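Local coordinates for penicillin-binding protein activator LpoB (Salmonella enterica subsp. enterica serovar Typhimurium, PDB 4Q6V) that probably regulates peptidoglycan synthesis as an activator of penicillin-binding protein 1B, this chain being the C-terminal domain of the lipoprotein, at residues Thr59-Gln64 / Val94-Val99; Val25-Ser30 / Asp79-Arg84; Pro9-Met14 / Glu46-Ala51. One frame throughout, in Å; residues are numbered along the deposited sequence.

Contacts 1 and 2 involve strands of one mixed sheet and the loops next to them; contact 3 joins two helices lying on it. Contacts 1 and 2, about 9 Å apart between centres, meet in that sheet: contact 2 uses the inner strand 25-35, and contact 1 includes parts of its two neighbours, 59-60 and 98-106. Contact 3 joins helices 3-15 and 41-54, about 15 Å between centres from each of the others. It lies on the opposite face of the sheet: Leu-26 and Val-28 face helix 41-54, Leu-27 faces helix 63-72. Along the chain, segments of contacts 2 and 3 alternate, as do those of contacts 1 and 2, whereas contact 3 closes before contact 1 opens; together they pack both sheet faces.

Contact 1: Thr59-Gln64 / Val94-Val99; sequences TLVSVQ and VGAQYV
Val-61 holds CG1 anti to its backbone N (chi1 -175°) and CG2 anti to its carbonyl carbon, so that both methyls can be presented to Val-94. In Val-94 a different choice (chi1 -62°) places CG2 in the crowded position between backbone N and carbonyl carbon, and this methyl becomes the meeting point. It sits against both branches of its partner: Val-61 CG2 is 3.9 Å from Val-94 CG2, and Val-61 CG1 is 4.0 Å from the same atom. The fork thus straddles a single methyl, the two side chains crossing at about a right angle. Val-94 CB adds to the fit, 4.0 Å from Val-61 CG1. The second branch of Val-61 also serves Ala-96, with Val-61 CG2 4.2 Å from Ala-96 CB. No hydrogen bond crosses between the segments, and the attraction is one of apolar contact. Topologically this is where a beta-alpha-beta crossover begins and ends: strand 59-60 leads through helices 63-72 and 84-94 into the parallel strand 98-106, passing over strand 25-35. Val-25, on that intervening strand, and Leu-66, on helix 63-72, also touch Val-61, while Ala-69 touches Val-94. Ser-62 is an N-cap, its OG bonded to Gln-65 N, and Gly-95, the first residue to leave helical angles after helix 84-94, has positive phi (81°) and precedes Ala-96. The carbonyl oxygen of Val-61 accepts a hydrogen bond from Arg-49 NH1, linking this turn to helix 41-54.

Contact 2: Val25-Ser30 / Asp79-Arg84; sequences VLLVDS and DSLGTR
Asp-29 of strand 25-35 faces Ser-80 and Leu-81 of the loop 79-84, and Leu-27 meets Leu-81 as well. Asp-79 sets up the turn: its OD2 accepts a hydrogen bond from Leu-81 N through its anti lone pair. The bond is 2.8 Å from Asp-79 OD2 to Leu-81 N and fairly straight, 159° at the hydrogen, which defines an Asx turn; the other oxygen, OD1, forms a salt bridge with Lys-86. Ser-80 contributes its backbone rather than its hydroxyl, its carbonyl O lying 3.2 Å from Asp-29 OD1. Leu-81 follows in a left-handed conformation (phi 59°) and brings both backbone and side chain to the strand. Its O is only 2.9 Å from Asp-29 OD2, while its CB rests 3.6 Å from Asp-29 OD1. As modelled, each of these oxygen pairs brings two acceptors together and is not a hydrogen bond; two carbonyl dipoles beside a buried carboxylate would be expected to raise its proton affinity. Asp-29 reaches this position with CG roughly anti to the backbone N, 30° off (chi1 -150°), and OD1 also takes a weak bond from Ser-30 N. Leu-81 CD2 meets Leu-27 CD2 at 4.4 Å, a looser apolar contact. Lys-70 of helix 63-72 lies against Leu-81 as well. Beyond Gly-82, Thr-83 occupies the N-cap position, and Arg-84 begins the next helix. An Asx turn followed by a helix N-cap therefore shapes the interhelical loop of a beta-alpha-beta crossover, set against strand 25-35, which lies between the two strands that the crossover joins.

Contact 3: Pro9-Met14 / Glu46-Ala51; sequences PLVSKM and ETLRNA
The shortest backbone bond within the two segments, Met-14 N to Leu-10 O at 2.8 Å, closes the turn that carries Val-11; in the facing helix, the bond from Ala-51 N to Thr-47 O measures 3.0 Å. Between the two segments no hydrogen bond forms, and contact rests on Val-11. Its two methyls divide the work: CG1 is anti to the backbone N (chi1 166°) and approaches the backbone, with Val-11 CG1 3.9 Å from Ala-51 O, whereas Val-11 CG2 lies 4.1 Å from Ala-51 CB. The latter branch also approaches the end of Leu-48, where Val-11 CG2 is 4.2 Å from Leu-48 CD1. Consistent with the small side chain of Ala-51, its CA comes within 7.0 Å of Val-11 CA. Leu-52 touches both Val-11 and the selenomethionine Met-14. Beneath, Met-115 of strand 112-119 touches Leu-10 and Leu-48, and Val-28 touches Leu-48. The geometry is that of two apolar helix sides meeting above a mixed sheet, a helical layer on one face of an alpha-beta domain.

Contact 1: Thr59-Gln64 / Val94-Val99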
loop_
_atom_site.group_PDB
_atom_site.type_symbol
_atom_site.label_atom_id
_atom_site.label_comp_id
_atom_site.label_asym_id
_atom_site.label_seq_id
_atom_site.Cartn_x
_atom_site.Cartn_y
_atom_site.Cartn_z
ATOM N N THR A 59 -10.218 6.834 4.251
ATOM C CA THR A 59 -11.048 6.366 3.157
ATOM C C THR A 59 -10.136 5.772 2.136
ATOM O O THR A 59 -9.284 6.468 1.594
ATOM C CB THR A 59 -11.794 7.538 2.493
ATOM O OG1 THR A 59 -12.675 8.076 3.455
ATOM C CG2 THR A 59 -12.619 7.056 1.308
ATOM N N LEU A 60 -10.307 4.478 1.894
ATOM C CA LEU A 60 -9.551 3.744 0.903
ATOM C C LEU A 60 -10.161 3.826 -0.493
ATOM O O LEU A 60 -11.389 3.730 -0.680
ATOM C CB LEU A 60 -9.339 2.287 1.328
ATOM C CG LEU A 60 -8.738 2.013 2.702
ATOM C CD1 LEU A 60 -8.568 0.520 2.889
ATOM C CD2 LEU A 60 -7.423 2.741 2.901
ATOM N N VAL A 61 -9.293 3.999 -1.489
ATOM C CA VAL A 61 -9.737 3.867 -2.885
ATOM C C VAL A 61 -10.088 2.419 -3.061
ATOM O O VAL A 61 -9.336 1.557 -2.601
ATOM C CB VAL A 61 -8.663 4.334 -3.860
ATOM C CG1 VAL A 61 -9.179 4.308 -5.271
ATOM C CG2 VAL A 61 -8.196 5.758 -3.500
ATOM N N SER A 62 -11.233 2.173 -3.703
ATOM C CA SER A 62 -11.754 0.815 -3.873
ATOM C C SER A 62 -11.196 0.129 -5.129
ATOM O O SER A 62 -10.794 0.762 -6.092
ATOM C CB SER A 62 -13.277 0.865 -3.949
ATOM O OG SER A 62 -13.670 1.230 -5.264
ATOM N N VAL A 63 -11.280 -1.197 -5.157
ATOM C CA VAL A 63 -10.794 -2.005 -6.256
ATOM C C VAL A 63 -11.403 -1.524 -7.588
ATOM O O VAL A 63 -10.692 -1.398 -8.586
ATOM C CB VAL A 63 -11.086 -3.516 -6.020
ATOM C CG1 VAL A 63 -10.689 -4.359 -7.201
ATOM C CG2 VAL A 63 -10.392 -4.025 -4.748
ATOM N N GLN A 64 -12.704 -1.238 -7.589
ATOM C CA GLN A 64 -13.447 -0.942 -8.793
ATOM C C GLN A 64 -13.073 0.421 -9.310
ATOM O O GLN A 64 -12.793 0.590 -10.494
ATOM C CB GLN A 64 -14.957 -1.086 -8.605
ATOM C CG GLN A 64 -15.435 -2.555 -8.636
ATOM C CD GLN A 64 -16.910 -2.654 -9.005
ATOM O OE1 GLN A 64 -17.385 -1.907 -9.876
ATOM N NE2 GLN A 64 -17.647 -3.559 -8.349
ATOM N N VAL A 94 -8.391 9.622 -8.971
ATOM C CA VAL A 94 -9.313 9.103 -7.947
ATOM C C VAL A 94 -9.442 9.973 -6.704
ATOM O O VAL A 94 -10.217 9.653 -5.786
ATOM C CB VAL A 94 -8.930 7.671 -7.505
ATOM C CG1 VAL A 94 -9.029 6.743 -8.707
ATOM C CG2 VAL A 94 -7.527 7.590 -6.857
ATOM N N GLY A 95 -8.642 11.033 -6.649
ATOM C CA GLY A 95 -8.676 11.959 -5.540
ATOM C C GLY A 95 -7.911 11.560 -4.274
ATOM O O GLY A 95 -8.233 11.967 -3.154
ATOM N N ALA A 96 -6.845 10.777 -4.430
ATOM C CA ALA A 96 -6.101 10.274 -3.261
ATOM C C ALA A 96 -5.048 11.284 -2.861
ATOM O O ALA A 96 -4.398 11.883 -3.743
ATOM C CB ALA A 96 -5.473 8.946 -3.610
ATOM N N GLN A 97 -4.902 11.511 -1.565
ATOM C CA GLN A 97 -3.851 12.387 -1.024
ATOM C C GLN A 97 -2.523 11.641 -0.840
ATOM O O GLN A 97 -1.437 12.239 -0.959
ATOM C CB GLN A 97 -4.340 12.980 0.297
ATOM C CG GLN A 97 -3.393 14.013 0.924
ATOM C CD GLN A 97 -3.946 14.617 2.222
ATOM O OE1 GLN A 97 -5.105 14.377 2.609
ATOM N NE2 GLN A 97 -3.134 15.420 2.884
ATOM N N TYR A 98 -2.593 10.342 -0.556
ATOM C CA TYR A 98 -1.455 9.499 -0.347
ATOM C C TYR A 98 -1.485 8.237 -1.179
ATOM O O TYR A 98 -2.551 7.720 -1.538
ATOM C CB TYR A 98 -1.351 9.104 1.132
ATOM C CG TYR A 98 -1.371 10.225 2.143
ATOM C CD1 TYR A 98 -0.225 10.967 2.423
ATOM C CD2 TYR A 98 -2.520 10.533 2.830
ATOM C CE1 TYR A 98 -0.245 11.985 3.365
ATOM C CE2 TYR A 98 -2.556 11.549 3.756
ATOM C CZ TYR A 98 -1.423 12.266 4.033
ATOM O OH TYR A 98 -1.492 13.277 4.968
ATOM N N VAL A 99 -0.278 7.748 -1.496
ATOM C CA VAL A 99 -0.119 6.400 -2.012
ATOM C C VAL A 99 0.745 5.574 -1.088
ATOM O O VAL A 99 1.850 6.010 -0.666
ATOM C CB VAL A 99 0.466 6.396 -3.447
ATOM C CG1 VAL A 99 0.894 5.019 -3.842
ATOM C CG2 VAL A 99 -0.541 6.901 -4.441
#

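Contact 2: Val25-Ser30 / Asp79-Arg84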
loop_
_atom_site.group_PDB
_atom_site.type_symbol
_atom_site.label_atom_id
_atom_site.label_comp_id
_atom_site.label_asym_id
_atom_site.label_seq_id
_atom_site.Cartn_x
_atom_site.Cartn_y
_atom_site.Cartn_z
ATOM N N VAL A 25 -7.902 10.361 2.043
ATOM C CA VAL A 25 -8.133 9.357 1.031
ATOM C C VAL A 25 -6.761 8.755 0.714
ATOM O O VAL A 25 -5.773 9.449 0.367
ATOM C CB VAL A 25 -8.787 9.958 -0.202
ATOM C CG1 VAL A 25 -9.064 8.875 -1.246
ATOM C CG2 VAL A 25 -10.072 10.722 0.167
ATOM N N LEU A 26 -6.698 7.442 0.825
ATOM C CA LEU A 26 -5.417 6.714 0.706
ATOM C C LEU A 26 -5.575 5.665 -0.371
ATOM O O LEU A 26 -6.481 4.865 -0.319
ATOM C CB LEU A 26 -5.000 6.163 2.053
ATOM C CG LEU A 26 -3.851 5.146 2.009
ATOM C CD1 LEU A 26 -2.496 5.804 1.755
ATOM C CD2 LEU A 26 -3.850 4.400 3.328
ATOM N N LEU A 27 -4.689 5.673 -1.359
ATOM C CA LEU A 27 -4.536 4.598 -2.289
ATOM C C LEU A 27 -3.544 3.529 -1.831
ATOM O O LEU A 27 -2.356 3.769 -1.715
ATOM C CB LEU A 27 -4.131 5.163 -3.662
ATOM C CG LEU A 27 -3.879 4.163 -4.779
ATOM C CD1 LEU A 27 -4.972 3.128 -4.840
ATOM C CD2 LEU A 27 -3.656 4.822 -6.138
ATOM N N VAL A 28 -4.050 2.333 -1.590
ATOM C CA VAL A 28 -3.226 1.234 -1.055
ATOM C C VAL A 28 -2.781 0.317 -2.193
ATOM O O VAL A 28 -3.576 -0.452 -2.747
ATOM C CB VAL A 28 -4.022 0.375 -0.029
ATOM C CG1 VAL A 28 -3.190 -0.813 0.452
ATOM C CG2 VAL A 28 -4.436 1.232 1.120
ATOM N N ASP A 29 -1.507 0.427 -2.562
ATOM C CA ASP A 29 -0.981 -0.396 -3.640
ATOM C C ASP A 29 -0.911 -1.842 -3.115
ATOM O O ASP A 29 -0.746 -2.058 -1.908
ATOM C CB ASP A 29 0.362 0.155 -4.124
ATOM C CG ASP A 29 0.648 -0.118 -5.578
ATOM O OD1 ASP A 29 -0.221 -0.701 -6.274
ATOM O OD2 ASP A 29 1.774 0.260 -6.000
ATOM N N SER A 30 -1.118 -2.803 -4.016
ATOM C CA SER A 30 -1.139 -4.211 -3.627
ATOM C C SER A 30 0.283 -4.621 -3.215
ATOM O O SER A 30 1.273 -4.170 -3.796
ATOM C CB SER A 30 -1.746 -5.089 -4.734
ATOM O OG SER A 30 -0.885 -5.150 -5.848
ATOM N N ASP A 79 -2.622 -4.079 -14.713
ATOM C CA ASP A 79 -1.471 -3.273 -14.323
ATOM C C ASP A 79 -1.305 -3.147 -12.811
ATOM O O ASP A 79 -2.211 -2.773 -12.076
ATOM C CB ASP A 79 -1.563 -1.874 -14.920
ATOM C CG ASP A 79 -0.234 -1.185 -14.930
ATOM O OD1 ASP A 79 0.258 -0.975 -16.067
ATOM O OD2 ASP A 79 0.311 -0.865 -13.834
ATOM N N SER A 80 -0.096 -3.427 -12.332
ATOM C CA SER A 80 0.129 -3.576 -10.901
ATOM C C SER A 80 0.356 -2.215 -10.257
ATOM O O SER A 80 0.417 -2.155 -9.021
ATOM C CB SER A 80 1.356 -4.447 -10.649
ATOM O OG SER A 80 0.974 -5.788 -10.521
ATOM N N LEU A 81 0.483 -1.154 -11.060
ATOM C CA LEU A 81 0.855 0.169 -10.540
ATOM C C LEU A 81 2.211 0.094 -9.853
ATOM O O LEU A 81 2.436 0.728 -8.816
ATOM C CB LEU A 81 -0.176 0.747 -9.552
ATOM C CG LEU A 81 -1.468 1.360 -10.085
ATOM C CD1 LEU A 81 -2.117 0.491 -11.151
ATOM C CD2 LEU A 81 -2.421 1.620 -8.921
ATOM N N GLY A 82 3.106 -0.699 -10.440
ATOM C CA GLY A 82 4.503 -0.760 -9.977
ATOM C C GLY A 82 5.103 0.630 -9.813
ATOM O O GLY A 82 5.468 1.013 -8.685
ATOM N N THR A 83 5.166 1.385 -10.916
ATOM C CA THR A 83 6.036 2.557 -10.986
ATOM C C THR A 83 5.360 3.724 -10.280
ATOM O O THR A 83 4.183 3.669 -10.008
ATOM C CB THR A 83 6.498 2.922 -12.421
ATOM O OG1 THR A 83 5.493 3.672 -13.091
ATOM C CG2 THR A 83 6.857 1.682 -13.225
ATOM N N ARG A 84 6.135 4.753 -9.962
ATOM C CA ARG A 84 5.616 5.897 -9.243
ATOM C C ARG A 84 4.740 6.777 -10.156
ATOM O O ARG A 84 3.742 7.373 -9.727
ATOM C CB ARG A 84 6.777 6.673 -8.608
ATOM C CG ARG A 84 7.543 5.929 -7.537
ATOM C CD ARG A 84 8.528 6.842 -6.806
ATOM N NE ARG A 84 9.258 6.084 -5.791
ATOM C CZ ARG A 84 10.296 6.556 -5.084
ATOM N NH1 ARG A 84 10.744 7.803 -5.264
ATOM N NH2 ARG A 84 10.877 5.778 -4.178
#

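Contact 3: Pro9-Met14 / Glu46-Ala51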
loop_
_atom_site.group_PDB
_atom_site.type_symbol
_atom_site.label_atom_id
_atom_site.label_comp_id
_atom_site.label_asym_id
_atom_site.label_seq_id
_atom_site.Cartn_x
_atom_site.Cartn_y
_atom_site.Cartn_z
ATOM N N PRO A 9 1.982 -2.832 13.882
ATOM C CA PRO A 9 2.929 -1.884 14.421
ATOM C C PRO A 9 3.387 -0.841 13.398
ATOM O O PRO A 9 3.695 0.271 13.788
ATOM C CB PRO A 9 4.107 -2.759 14.858
ATOM C CG PRO A 9 3.846 -4.136 14.392
ATOM C CD PRO A 9 2.375 -4.226 14.162
ATOM N N LEU A 10 3.461 -1.233 12.118
ATOM C CA LEU A 10 3.965 -0.338 11.059
ATOM C C LEU A 10 2.873 0.685 10.748
ATOM O O LEU A 10 3.137 1.875 10.600
ATOM C CB LEU A 10 4.310 -1.133 9.825
ATOM C CG LEU A 10 5.554 -2.022 9.854
ATOM C CD1 LEU A 10 5.740 -2.808 8.575
ATOM C CD2 LEU A 10 6.768 -1.147 10.090
ATOM N N VAL A 11 1.630 0.232 10.679
ATOM C CA VAL A 11 0.508 1.176 10.484
ATOM C C VAL A 11 0.403 2.177 11.625
ATOM O O VAL A 11 0.131 3.351 11.441
ATOM C CB VAL A 11 -0.817 0.448 10.299
ATOM C CG1 VAL A 11 -1.977 1.415 10.455
ATOM C CG2 VAL A 11 -0.834 -0.224 8.935
ATOM N N SER A 12 0.626 1.692 12.833
ATOM C CA SER A 12 0.586 2.515 14.026
ATOM C C SER A 12 1.673 3.561 14.004
ATOM O O SER A 12 1.364 4.698 14.316
ATOM C CB SER A 12 0.735 1.606 15.267
ATOM O OG SER A 12 0.717 2.389 16.427
ATOM N N LYS A 13 2.884 3.196 13.586
ATOM C CA LYS A 13 3.986 4.113 13.456
ATOM C C LYS A 13 3.810 5.092 12.287
ATOM O O LYS A 13 4.302 6.228 12.320
ATOM C CB LYS A 13 5.277 3.378 13.202
ATOM C CG LYS A 13 5.729 2.475 14.336
ATOM C CD LYS A 13 6.833 1.481 13.946
ATOM C CE LYS A 13 7.941 2.171 13.157
ATOM N NZ LYS A 13 8.975 1.222 12.652
HETATM N N MSE A 14 3.109 4.647 11.243
HETATM C CA MSE A 14 2.855 5.537 10.094
HETATM C C MSE A 14 1.853 6.599 10.490
HETATM O O MSE A 14 1.945 7.732 10.060
HETATM C CB MSE A 14 2.301 4.737 8.931
HETATM C CG MSE A 14 2.108 5.585 7.676
HETATM SE SE MSE A 14 1.036 4.515 6.438
HETATM C CE MSE A 14 -0.729 4.946 7.142
ATOM N N GLU A 46 -5.479 -7.399 1.547
ATOM C CA GLU A 46 -6.716 -7.307 2.353
ATOM C C GLU A 46 -6.442 -7.037 3.813
ATOM O O GLU A 46 -7.055 -6.165 4.438
ATOM C CB GLU A 46 -7.603 -8.536 2.215
ATOM C CG GLU A 46 -8.476 -8.521 0.963
ATOM C CD GLU A 46 -9.565 -7.443 0.996
ATOM O OE1 GLU A 46 -10.211 -7.279 2.057
ATOM O OE2 GLU A 46 -9.808 -6.724 -0.011
ATOM N N THR A 47 -5.479 -7.763 4.369
ATOM C CA THR A 47 -5.081 -7.514 5.750
ATOM C C THR A 47 -4.676 -6.053 5.952
ATOM O O THR A 47 -5.020 -5.420 6.937
ATOM C CB THR A 47 -3.940 -8.478 6.171
ATOM O OG1 THR A 47 -4.438 -9.820 6.148
ATOM C CG2 THR A 47 -3.420 -8.190 7.566
ATOM N N LEU A 48 -3.883 -5.549 5.016
ATOM C CA LEU A 48 -3.314 -4.244 5.086
ATOM C C LEU A 48 -4.442 -3.212 5.039
ATOM O O LEU A 48 -4.452 -2.252 5.824
ATOM C CB LEU A 48 -2.339 -4.003 3.896
ATOM C CG LEU A 48 -1.586 -2.654 3.970
ATOM C CD1 LEU A 48 -0.951 -2.415 5.307
ATOM C CD2 LEU A 48 -0.573 -2.549 2.832
ATOM N N ARG A 49 -5.351 -3.389 4.095
ATOM C CA ARG A 49 -6.465 -2.459 3.870
ATOM C C ARG A 49 -7.297 -2.395 5.158
ATOM O O ARG A 49 -7.768 -1.321 5.589
ATOM C CB ARG A 49 -7.281 -2.883 2.668
ATOM C CG ARG A 49 -6.643 -2.619 1.306
ATOM C CD ARG A 49 -7.486 -3.212 0.184
ATOM N NE ARG A 49 -8.822 -2.657 0.211
ATOM C CZ ARG A 49 -9.269 -1.617 -0.494
ATOM N NH1 ARG A 49 -8.497 -1.008 -1.364
ATOM N NH2 ARG A 49 -10.518 -1.188 -0.347
ATOM N N ASN A 50 -7.429 -3.551 5.821
ATOM C CA ASN A 50 -8.170 -3.595 7.090
ATOM C C ASN A 50 -7.506 -2.835 8.200
ATOM O O ASN A 50 -8.131 -1.992 8.835
ATOM C CB ASN A 50 -8.465 -5.040 7.463
ATOM C CG ASN A 50 -9.504 -5.666 6.553
ATOM O OD1 ASN A 50 -9.342 -6.785 6.071
ATOM N ND2 ASN A 50 -10.582 -4.946 6.303
ATOM N N ALA A 51 -6.215 -3.092 8.384
ATOM C CA ALA A 51 -5.420 -2.358 9.355
ATOM C C ALA A 51 -5.508 -0.834 9.137
ATOM O O ALA A 51 -5.534 -0.068 10.101
ATOM C CB ALA A 51 -3.960 -2.785 9.350
#